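Local coordinates for early 35 kDa protein (Autographa californica nucleopolyhedrovirus, PDB 1P35), which inhibits caspases, so blocking the apoptosis with which the insect host answers infection, and also suppresses the host's antiviral RNA interference, at residues A[110-114]-A[132-137]; A[106-110]-A[145-149]; A[225-231]-A[242-248]; A[264-268]-A[279-284]. One frame throughout, in Å; residues are numbered along the deposited sequence.

In the fold
Contacts 1 and 2 begin from the same stretch and share Leu110: in contact 2 the turn 106-110 closes on the start of strand 148-154, and in contact 1 the next helix packs on helix 126-135. Their centres lie about 11 Å apart. Contacts 3 and 4 follow as successive hairpin pairings, centres about 13 Å apart, joined where Lys243 N meets Asn266 O at 3.0 Å, since strands 238-249 and 259-271 are neighbours. Contacts 1 and 3 lie on opposite sides of the chain's centre, their centres about 40 Å apart. Contacts 2, 3 and 4 reach the large mixed sheet, which spans most of this caspase inhibitor; contact 4 lies nearest the chain's centre, about 10 Å from it.

Contact 1: A[110-114]-A[132-137]; sequences LKSKF and YEKYCL
Phe114 and Leu137 form the apolar centre between the start of helix 110-120 and the end of helix 126-135 with the residues up to Leu137. Phe114 (chi1 88°, p) brings CD2 to 3.8 Å from Leu137 CD1 and CD1 to 3.6 Å from Tyr132 CD1. The Phe114 and Tyr132 rings are near parallel, at 29°, but slid apart, centroids 5.2 Å from each other. Leu110 CG lies 4.0 Å from Leu137 CD1 (both residues t, p). The backbones come nearest at Lys111 and Leu137, 7.3 Å between CA atoms; helix 126-135 ends with Cys136 N and Leu137 N both bonding Tyr132 O at 2.8 Å. Tyr132, with chi1 t, brings its OH to 3.8 Å from Leu110 CD2; this buried hydroxyl has no polar partner in the model. Toward solvent, Glu133 CB rests 3.7 Å from Phe114 CZ. Lys111, every chi t, lays CG 4.1 Å from Leu137 CD2; its NZ stops 4.6 Å from Glu133 OE2, too far for a salt bridge. No hydrogen bond crosses: helix 110-120 packs on the end of helix 126-135 and on Leu137 of helix 137-140, whose Leu140 touches Leu110 and Tyr132; Cys136 turns to Val2 and Phe4 of strand 2-4.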
# COMPACT_ATOMS: atom_id res chain seq x y z
N LEU A 110 -21.15 -1.76 -34.24
CA LEU A 110 -20.93 -0.44 -33.62
C LEU A 110 -21.23 0.81 -34.45
O LEU A 110 -21.76 1.76 -33.91
CB LEU A 110 -19.49 -0.33 -33.05
CG LEU A 110 -19.15 1.01 -32.36
CD1 LEU A 110 -20.12 1.28 -31.21
CD2 LEU A 110 -17.71 0.99 -31.82
N LYS A 111 -20.87 0.82 -35.73
CA LYS A 111 -21.15 1.98 -36.57
C LYS A 111 -22.65 2.28 -36.65
O LYS A 111 -23.06 3.45 -36.69
CB LYS A 111 -20.63 1.80 -37.99
CG LYS A 111 -20.84 3.07 -38.82
CD LYS A 111 -20.06 3.07 -40.13
CE LYS A 111 -19.90 4.51 -40.68
NZ LYS A 111 -19.00 4.56 -41.89
N SER A 112 -23.46 1.22 -36.69
CA SER A 112 -24.90 1.41 -36.79
C SER A 112 -25.53 1.65 -35.43
O SER A 112 -26.66 2.10 -35.35
CB SER A 112 -25.56 0.23 -37.49
OG SER A 112 -25.42 -0.98 -36.76
N LYS A 113 -24.79 1.35 -34.36
CA LYS A 113 -25.33 1.56 -33.02
C LYS A 113 -24.75 2.75 -32.24
O LYS A 113 -25.34 3.14 -31.23
CB LYS A 113 -25.14 0.31 -32.13
CG LYS A 113 -26.07 -0.87 -32.40
CD LYS A 113 -26.04 -1.81 -31.18
CE LYS A 113 -27.11 -2.90 -31.22
NZ LYS A 113 -27.16 -3.67 -29.93
N PHE A 114 -23.65 3.34 -32.71
CA PHE A 114 -23.03 4.43 -31.94
C PHE A 114 -23.87 5.68 -31.57
O PHE A 114 -23.88 6.10 -30.40
CB PHE A 114 -21.66 4.80 -32.56
CG PHE A 114 -21.70 5.83 -33.65
CD1 PHE A 114 -21.98 7.16 -33.35
CD2 PHE A 114 -21.39 5.48 -34.96
CE1 PHE A 114 -21.96 8.14 -34.36
CE2 PHE A 114 -21.36 6.46 -35.98
CZ PHE A 114 -21.65 7.80 -35.67
N TYR A 132 -17.34 12.18 -32.04
CA TYR A 132 -17.21 10.76 -31.80
C TYR A 132 -16.88 9.97 -33.08
O TYR A 132 -15.97 9.12 -33.09
CB TYR A 132 -18.51 10.21 -31.18
CG TYR A 132 -18.42 8.71 -30.92
CD1 TYR A 132 -18.68 7.80 -31.93
CD2 TYR A 132 -17.99 8.22 -29.70
CE1 TYR A 132 -18.49 6.44 -31.75
CE2 TYR A 132 -17.79 6.82 -29.51
CZ TYR A 132 -18.04 5.95 -30.56
OH TYR A 132 -17.78 4.57 -30.42
N GLU A 133 -17.64 10.21 -34.14
CA GLU A 133 -17.45 9.51 -35.41
C GLU A 133 -16.12 9.88 -36.05
O GLU A 133 -15.50 9.08 -36.79
CB GLU A 133 -18.61 9.80 -36.39
CG GLU A 133 -18.39 9.31 -37.83
CD GLU A 133 -19.68 9.25 -38.64
OE1 GLU A 133 -20.47 10.21 -38.55
OE2 GLU A 133 -19.90 8.26 -39.39
N LYS A 134 -15.67 11.10 -35.78
CA LYS A 134 -14.38 11.54 -36.33
C LYS A 134 -13.17 11.10 -35.50
O LYS A 134 -12.16 10.65 -36.05
CB LYS A 134 -14.32 13.06 -36.40
CG LYS A 134 -13.03 13.53 -37.11
CD LYS A 134 -12.98 15.05 -37.17
CE LYS A 134 -11.83 15.55 -38.04
NZ LYS A 134 -11.84 17.04 -37.99
N TYR A 135 -13.28 11.20 -34.18
CA TYR A 135 -12.12 10.89 -33.36
C TYR A 135 -12.08 9.56 -32.64
O TYR A 135 -10.99 9.10 -32.30
CB TYR A 135 -11.92 12.02 -32.36
CG TYR A 135 -11.71 13.37 -33.02
CD1 TYR A 135 -10.56 13.61 -33.78
CD2 TYR A 135 -12.61 14.42 -32.82
CE1 TYR A 135 -10.30 14.89 -34.33
CE2 TYR A 135 -12.37 15.69 -33.36
CZ TYR A 135 -11.21 15.92 -34.11
OH TYR A 135 -10.96 17.16 -34.60
N CYS A 136 -13.25 8.97 -32.40
CA CYS A 136 -13.36 7.71 -31.69
C CYS A 136 -13.69 6.50 -32.56
O CYS A 136 -12.97 5.51 -32.54
CB CYS A 136 -14.44 7.84 -30.61
SG CYS A 136 -14.20 9.24 -29.43
N LEU A 137 -14.78 6.58 -33.35
CA LEU A 137 -15.20 5.44 -34.14
C LEU A 137 -14.07 4.73 -34.86
O LEU A 137 -13.93 3.50 -34.72
CB LEU A 137 -16.26 5.83 -35.16
CG LEU A 137 -16.87 4.58 -35.80
CD1 LEU A 137 -17.88 3.98 -34.79
CD2 LEU A 137 -17.56 4.93 -37.11

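Contact 2: A[106-110]-A[145-149]; sequences NGSVL and NDYYV
Asn106, Asn145 and Gly107 bury the most surface where the turn 106-110 meets the loop 145-147 and the start of strand 148-154. Asn106 faces Tyr148 as an antiparallel non-hydrogen-bonded pair, CA to CA 4.5 Å, with diverging side chains. Its chi1 is t, which lets OD1 accept from Ser108 N at 2.8 Å, an Asx turn, and sets CG over one face of the Tyr148 ring (chi1 m). The backbone then turns into helical angles, with Val109 N bonding Asn106 O at 2.9 Å. Gly107 (phi/psi -48/-36) donates from N to Tyr147 O at 3.1 Å; a CB here would clash with that same oxygen, 2.6 Å away, so lacking one permits the approach. Asn145 points toward the turn and accepts at its carbonyl O from Ser108 OG (chi1 m), 3.0 Å. Asn145 OD1 accepts from Asp142 N. Val149 (t) presents CG2 to Gly107 CA at 4.1 Å and to Leu110 CD2 at 4.0 Å. The arrangement ends the pairing of strands 98-106 and 148-154, continued by the backbone hydrogen bonding of Val149 with Gln105, and leads into helix 110-120; strand 42-48 flanks strand 148-154, and Leu110 goes on to Leu137 and Leu140 of helix 137-140.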
# COMPACT_ATOMS: atom_id res chain seq x y z
N ASN A 106 -20.27 -6.08 -30.69
CA ASN A 106 -19.44 -6.75 -31.66
C ASN A 106 -18.97 -5.57 -32.57
O ASN A 106 -19.78 -4.66 -32.92
CB ASN A 106 -20.27 -7.75 -32.47
CG ASN A 106 -19.44 -8.48 -33.51
OD1 ASN A 106 -18.80 -7.84 -34.36
ND2 ASN A 106 -19.43 -9.84 -33.45
N GLY A 107 -17.68 -5.56 -32.91
CA GLY A 107 -17.13 -4.49 -33.75
C GLY A 107 -17.99 -4.25 -34.99
O GLY A 107 -18.16 -3.12 -35.41
N SER A 108 -18.57 -5.33 -35.54
CA SER A 108 -19.42 -5.28 -36.72
C SER A 108 -20.72 -4.51 -36.59
O SER A 108 -21.29 -4.11 -37.61
CB SER A 108 -19.80 -6.70 -37.23
OG SER A 108 -18.69 -7.50 -37.63
N VAL A 109 -21.23 -4.30 -35.38
CA VAL A 109 -22.48 -3.55 -35.25
C VAL A 109 -22.35 -2.14 -34.70
O VAL A 109 -23.34 -1.40 -34.69
CB VAL A 109 -23.55 -4.33 -34.38
CG1 VAL A 109 -23.92 -5.65 -35.04
CG2 VAL A 109 -23.01 -4.61 -32.99
N LEU A 110 -21.15 -1.76 -34.24
CA LEU A 110 -20.93 -0.44 -33.62
C LEU A 110 -21.23 0.81 -34.45
O LEU A 110 -21.76 1.76 -33.91
CB LEU A 110 -19.49 -0.33 -33.05
CG LEU A 110 -19.15 1.01 -32.36
CD1 LEU A 110 -20.12 1.28 -31.21
CD2 LEU A 110 -17.71 0.99 -31.82
N ASN A 145 -14.06 -6.00 -39.16
CA ASN A 145 -14.56 -6.04 -37.78
C ASN A 145 -14.71 -7.41 -37.10
O ASN A 145 -15.82 -7.82 -36.70
CB ASN A 145 -15.92 -5.33 -37.69
CG ASN A 145 -15.83 -3.85 -38.02
OD1 ASN A 145 -15.16 -3.10 -37.33
ND2 ASN A 145 -16.50 -3.44 -39.09
N ASP A 146 -13.59 -8.11 -36.94
CA ASP A 146 -13.58 -9.41 -36.29
C ASP A 146 -13.37 -9.35 -34.75
O ASP A 146 -13.61 -10.32 -34.04
CB ASP A 146 -12.51 -10.27 -36.97
CG ASP A 146 -11.20 -9.51 -37.17
OD1 ASP A 146 -11.23 -8.37 -37.70
OD2 ASP A 146 -10.14 -10.08 -36.80
N TYR A 147 -12.96 -8.18 -34.25
CA TYR A 147 -12.73 -7.96 -32.82
C TYR A 147 -13.99 -7.37 -32.18
O TYR A 147 -14.89 -6.93 -32.90
CB TYR A 147 -11.58 -6.95 -32.63
CG TYR A 147 -10.29 -7.34 -33.32
CD1 TYR A 147 -9.97 -8.68 -33.57
CD2 TYR A 147 -9.36 -6.36 -33.69
CE1 TYR A 147 -8.78 -9.03 -34.16
CE2 TYR A 147 -8.15 -6.70 -34.29
CZ TYR A 147 -7.87 -8.04 -34.53
OH TYR A 147 -6.67 -8.40 -35.12
N TYR A 148 -14.05 -7.34 -30.85
CA TYR A 148 -15.21 -6.75 -30.18
C TYR A 148 -14.92 -5.38 -29.59
O TYR A 148 -13.80 -4.87 -29.71
CB TYR A 148 -15.75 -7.68 -29.09
CG TYR A 148 -16.45 -8.91 -29.65
CD1 TYR A 148 -15.73 -9.88 -30.36
CD2 TYR A 148 -17.83 -9.06 -29.51
CE1 TYR A 148 -16.36 -10.97 -30.91
CE2 TYR A 148 -18.47 -10.16 -30.07
CZ TYR A 148 -17.72 -11.11 -30.78
OH TYR A 148 -18.32 -12.19 -31.36
N VAL A 149 -15.91 -4.79 -28.93
CA VAL A 149 -15.73 -3.47 -28.34
C VAL A 149 -16.32 -3.37 -26.95
O VAL A 149 -17.51 -3.60 -26.77
CB VAL A 149 -16.41 -2.36 -29.17
CG1 VAL A 149 -16.25 -1.02 -28.44
CG2 VAL A 149 -15.81 -2.27 -30.59

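Contact 3: A[225-231]-A[242-248]; sequences SEKVLYY and YKALEFT
Six main-chain hydrogen bonds join 225-231 to 242-248 in antiparallel register, with strand axes 4.8 Å apart at closest and at 150°. Three hydrogen-bonded pairs satisfy both N and O of each partner: Lys227 N to Glu246 O 2.9 Å and Glu246 N to Lys227 O 3.0 Å; Leu229 N to Ala244 O and Ala244 N to Leu229 O, both 3.0 Å; Tyr231 N to Tyr242 O 2.8 Å and Tyr242 N to Tyr231 O 3.1 Å. Between them lie the non-hydrogen-bonded pairs Val228-Leu245 and Tyr230-Lys243, whose side chains share one face; CA-H...O contacts such as Lys243 CA to Leu229 O, 3.1 Å, supplement the bonds. On the other face, Tyr231 OH donates to Glu246 OE2 over a very short 2.4 Å, with Tyr231 and Glu246 both m. Glu246 OE1 has a long, weak ion pair with Arg79, and Lys262 makes a cation-pi contact with the Tyr231 ring. Tyr242 (p) lies nearly parallel to Tyr231, planes at 6° and centroids 4.6 Å apart but slid, so that Tyr231 CB sits over its face, 3.6 Å from the centroid. Tyr242 OH bonds Lys262 and Glu233; Lys243 NZ is held by the Leu216 and Gln214 carbonyls, and the Glu226 carboxylate by Ser220 and Ser221. Val228 CG2 meets Leu245 CD1 at 4.0 Å. This is a two-stranded beta hairpin, strands 227-234 and 238-249, whose second strand pairs onward with strand 259-271.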
# COMPACT_ATOMS: atom_id res chain seq x y z
N SER A 225 24.48 16.70 -21.29
CA SER A 225 24.82 15.60 -22.17
C SER A 225 23.88 14.39 -22.24
O SER A 225 24.32 13.30 -22.62
CB SER A 225 26.19 15.08 -21.76
OG SER A 225 26.12 14.49 -20.47
N GLU A 226 22.60 14.54 -21.90
CA GLU A 226 21.74 13.36 -21.98
C GLU A 226 21.55 12.84 -23.41
O GLU A 226 21.46 13.60 -24.38
CB GLU A 226 20.36 13.62 -21.36
CG GLU A 226 19.59 14.68 -22.10
CD GLU A 226 18.23 14.87 -21.50
OE1 GLU A 226 18.16 14.77 -20.27
OE2 GLU A 226 17.26 15.14 -22.23
N LYS A 227 21.49 11.53 -23.52
CA LYS A 227 21.28 10.87 -24.79
C LYS A 227 20.23 9.76 -24.59
O LYS A 227 20.13 9.16 -23.53
CB LYS A 227 22.61 10.27 -25.29
CG LYS A 227 23.27 9.29 -24.30
CD LYS A 227 24.65 8.77 -24.74
CE LYS A 227 25.36 8.04 -23.58
NZ LYS A 227 25.60 8.95 -22.39
N VAL A 228 19.42 9.50 -25.59
CA VAL A 228 18.45 8.44 -25.49
C VAL A 228 19.02 7.22 -26.20
O VAL A 228 19.49 7.33 -27.35
CB VAL A 228 17.16 8.89 -26.15
CG1 VAL A 228 16.26 7.72 -26.33
CG2 VAL A 228 16.51 10.01 -25.23
N LEU A 229 19.06 6.08 -25.52
CA LEU A 229 19.54 4.86 -26.15
C LEU A 229 18.42 3.86 -26.36
O LEU A 229 17.44 3.77 -25.56
CB LEU A 229 20.69 4.23 -25.33
CG LEU A 229 22.10 4.82 -25.61
CD1 LEU A 229 22.08 6.31 -25.45
CD2 LEU A 229 23.14 4.23 -24.64
N TYR A 230 18.55 3.12 -27.46
CA TYR A 230 17.58 2.11 -27.86
C TYR A 230 18.15 0.71 -27.65
O TYR A 230 19.25 0.39 -28.13
CB TYR A 230 17.20 2.30 -29.35
CG TYR A 230 16.33 1.17 -29.88
CD1 TYR A 230 15.02 0.96 -29.41
CD2 TYR A 230 16.85 0.27 -30.81
CE1 TYR A 230 14.26 -0.11 -29.86
CE2 TYR A 230 16.09 -0.81 -31.26
CZ TYR A 230 14.80 -0.99 -30.79
OH TYR A 230 14.04 -1.97 -31.35
N TYR A 231 17.39 -0.12 -26.94
CA TYR A 231 17.79 -1.50 -26.64
C TYR A 231 16.93 -2.60 -27.23
O TYR A 231 15.69 -2.54 -27.19
CB TYR A 231 17.82 -1.74 -25.13
CG TYR A 231 18.91 -1.02 -24.38
CD1 TYR A 231 18.72 0.30 -23.97
CD2 TYR A 231 20.17 -1.62 -24.15
CE1 TYR A 231 19.74 1.05 -23.36
CE2 TYR A 231 21.23 -0.87 -23.53
CZ TYR A 231 20.98 0.47 -23.14
OH TYR A 231 21.94 1.24 -22.54
N TYR A 242 13.45 -1.68 -25.26
CA TYR A 242 13.13 -0.43 -24.58
C TYR A 242 14.07 0.73 -24.91
O TYR A 242 15.08 0.58 -25.61
CB TYR A 242 13.19 -0.65 -23.05
CG TYR A 242 14.57 -1.07 -22.56
CD1 TYR A 242 15.02 -2.37 -22.70
CD2 TYR A 242 15.44 -0.15 -21.96
CE1 TYR A 242 16.31 -2.75 -22.25
CE2 TYR A 242 16.72 -0.53 -21.51
CZ TYR A 242 17.14 -1.83 -21.67
OH TYR A 242 18.40 -2.22 -21.25
N LYS A 243 13.70 1.91 -24.43
CA LYS A 243 14.55 3.06 -24.58
C LYS A 243 14.88 3.49 -23.15
O LYS A 243 14.11 3.20 -22.21
CB LYS A 243 13.84 4.17 -25.32
CG LYS A 243 13.93 4.03 -26.82
CD LYS A 243 13.15 5.10 -27.55
CE LYS A 243 13.47 5.02 -29.07
NZ LYS A 243 12.80 6.11 -29.73
N ALA A 244 16.02 4.16 -22.99
CA ALA A 244 16.44 4.63 -21.69
C ALA A 244 17.11 5.97 -21.86
O ALA A 244 17.70 6.24 -22.89
CB ALA A 244 17.42 3.62 -21.04
N LEU A 245 17.04 6.79 -20.83
CA LEU A 245 17.64 8.10 -20.84
C LEU A 245 18.93 7.87 -20.10
O LEU A 245 18.92 7.31 -18.98
CB LEU A 245 16.79 9.11 -20.08
CG LEU A 245 17.43 10.50 -20.07
CD1 LEU A 245 17.38 11.15 -21.49
CD2 LEU A 245 16.67 11.35 -19.11
N GLU A 246 20.03 8.32 -20.70
CA GLU A 246 21.34 8.11 -20.09
C GLU A 246 22.21 9.34 -20.12
O GLU A 246 22.12 10.17 -21.00
CB GLU A 246 22.06 6.96 -20.79
CG GLU A 246 21.28 5.69 -20.79
CD GLU A 246 22.12 4.51 -21.17
OE1 GLU A 246 23.32 4.64 -21.06
OE2 GLU A 246 21.59 3.45 -21.55
N PHE A 247 23.04 9.47 -19.10
CA PHE A 247 23.93 10.58 -19.02
C PHE A 247 24.99 10.28 -17.99
O PHE A 247 24.96 9.21 -17.36
CB PHE A 247 23.21 11.89 -18.70
CG PHE A 247 22.41 11.83 -17.46
CD1 PHE A 247 23.00 12.11 -16.23
CD2 PHE A 247 21.07 11.45 -17.49
CE1 PHE A 247 22.26 12.00 -15.05
CE2 PHE A 247 20.34 11.34 -16.33
CZ PHE A 247 20.95 11.62 -15.09
N THR A 248 25.93 11.22 -17.83
CA THR A 248 27.04 11.07 -16.89
C THR A 248 27.25 12.23 -15.89
O THR A 248 26.96 13.38 -16.19
CB THR A 248 28.34 10.83 -17.68
OG1 THR A 248 28.35 9.49 -18.23
CG2 THR A 248 29.54 11.00 -16.79

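Contact 4: A[264-268]-A[279-284]; sequences FCNGF and VKLHNV
Val279 opens the pairing of 279-284 with 264-268, opposite Phe268 as an antiparallel non-hydrogen-bonded pair, CA to CA 4.7 Å. Val279 (t) puts CG1 over the face of the Phe268 ring (chi1 m), a CH-pi contact 4.0 Å from the centroid, and CG2 at 3.7 Å from Phe268 CD2. Lys280 follows in a hydrogen-bonded pair with Gly267: Lys280 N to Gly267 O is 3.0 Å, and Gly267 N to Lys280 O is 2.9 Å. Gly267, at phi/psi 153/-142, takes angles that would jam a side chain against the preceding carbonyl. Water 1, 2.9 Å from NZ of the extended Lys280 and 2.8 Å from Cys265 O, bridges the two, and NZ salt-bridges Asp71. Leu281 turns its CA-to-CB bond away, its side chain touching Leu216 and Phe212. From there the strands part, and Asn266 (m) bridges the gap, its OD1 accepting from His282 N at 2.8 Å; water 2 links Asn266 ND2 (3.1 Å) to His282 O (2.9 Å). After a corner at Asn283 (phi/psi 60/41), Val284 CG1 returns to 3.5 Å from Asn266 CG. Asn283 and Val284 face Tyr193 of strand 191-199 in a G1 beta bulge; the contact itself belongs to the beta hairpin of strands 259-271 and 276-282.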
# COMPACT_ATOMS: atom_id res chain seq x y z
N PHE A 264 14.41 6.32 -16.78
CA PHE A 264 13.18 6.39 -17.61
C PHE A 264 13.12 5.35 -18.67
O PHE A 264 12.90 5.68 -19.84
CB PHE A 264 12.99 7.74 -18.26
CG PHE A 264 13.21 8.89 -17.37
CD1 PHE A 264 12.80 8.86 -16.04
CD2 PHE A 264 13.71 10.08 -17.88
CE1 PHE A 264 12.88 10.00 -15.26
CE2 PHE A 264 13.79 11.21 -17.10
CZ PHE A 264 13.37 11.18 -15.78
N CYS A 265 13.37 4.10 -18.30
CA CYS A 265 13.27 3.04 -19.27
C CYS A 265 11.79 2.70 -19.51
O CYS A 265 11.03 2.36 -18.57
CB CYS A 265 14.00 1.76 -18.78
SG CYS A 265 15.79 2.01 -18.49
N ASN A 266 11.42 2.76 -20.79
CA ASN A 266 10.07 2.49 -21.25
C ASN A 266 10.11 1.47 -22.40
O ASN A 266 10.99 1.50 -23.29
CB ASN A 266 9.42 3.80 -21.69
CG ASN A 266 9.16 4.72 -20.52
OD1 ASN A 266 8.16 4.53 -19.77
ND2 ASN A 266 10.05 5.70 -20.31
N GLY A 267 9.14 0.58 -22.40
CA GLY A 267 9.10 -0.44 -23.43
C GLY A 267 8.41 -1.72 -23.03
O GLY A 267 7.41 -1.70 -22.32
N PHE A 268 8.98 -2.82 -23.50
CA PHE A 268 8.45 -4.16 -23.32
C PHE A 268 9.51 -5.12 -22.77
O PHE A 268 10.66 -5.19 -23.28
CB PHE A 268 7.98 -4.69 -24.71
CG PHE A 268 6.90 -3.89 -25.34
CD1 PHE A 268 7.16 -2.61 -25.83
CD2 PHE A 268 5.58 -4.36 -25.36
CE1 PHE A 268 6.11 -1.79 -26.33
CE2 PHE A 268 4.53 -3.57 -25.85
CZ PHE A 268 4.79 -2.26 -26.34
N VAL A 279 4.69 -4.21 -19.71
CA VAL A 279 4.81 -3.05 -20.55
C VAL A 279 4.76 -1.79 -19.70
O VAL A 279 3.94 -1.68 -18.77
CB VAL A 279 3.67 -2.96 -21.57
CG1 VAL A 279 3.94 -1.83 -22.54
CG2 VAL A 279 3.49 -4.28 -22.31
N LYS A 280 5.63 -0.83 -20.02
CA LYS A 280 5.60 0.45 -19.34
C LYS A 280 5.84 1.59 -20.34
O LYS A 280 6.91 1.67 -20.92
CB LYS A 280 6.68 0.53 -18.26
CG LYS A 280 6.73 1.90 -17.61
CD LYS A 280 7.91 1.96 -16.58
CE LYS A 280 7.69 3.07 -15.55
NZ LYS A 280 8.56 2.92 -14.35
N LEU A 281 4.84 2.47 -20.50
CA LEU A 281 4.88 3.59 -21.39
C LEU A 281 4.48 4.78 -20.50
O LEU A 281 3.39 5.36 -20.64
CB LEU A 281 3.87 3.37 -22.53
CG LEU A 281 4.13 2.13 -23.40
CD1 LEU A 281 2.87 1.90 -24.25
CD2 LEU A 281 5.41 2.32 -24.29
N HIS A 282 5.40 5.16 -19.63
CA HIS A 282 5.18 6.20 -18.64
C HIS A 282 5.64 7.57 -19.01
O HIS A 282 6.83 7.85 -18.99
CB HIS A 282 5.84 5.79 -17.33
CG HIS A 282 5.77 6.83 -16.25
ND1 HIS A 282 4.58 7.38 -15.82
CD2 HIS A 282 6.73 7.32 -15.42
CE1 HIS A 282 4.80 8.16 -14.78
NE2 HIS A 282 6.10 8.15 -14.52
N ASN A 283 4.66 8.44 -19.29
CA ASN A 283 4.97 9.79 -19.69
C ASN A 283 5.81 9.87 -20.99
O ASN A 283 6.72 10.68 -21.11
CB ASN A 283 5.69 10.51 -18.55
CG ASN A 283 4.73 10.96 -17.41
OD1 ASN A 283 5.19 11.42 -16.34
ND2 ASN A 283 3.43 10.86 -17.64
N VAL A 284 5.50 9.04 -21.96
CA VAL A 284 6.27 9.10 -23.19
C VAL A 284 5.30 9.58 -24.23
O VAL A 284 4.09 9.47 -24.02
CB VAL A 284 6.81 7.71 -23.59
CG1 VAL A 284 7.71 7.21 -22.51
CG2 VAL A 284 5.61 6.70 -23.79
O HOH W 1 11.03 3.23 -15.86
O HOH W 2 9.44 7.52 -17.89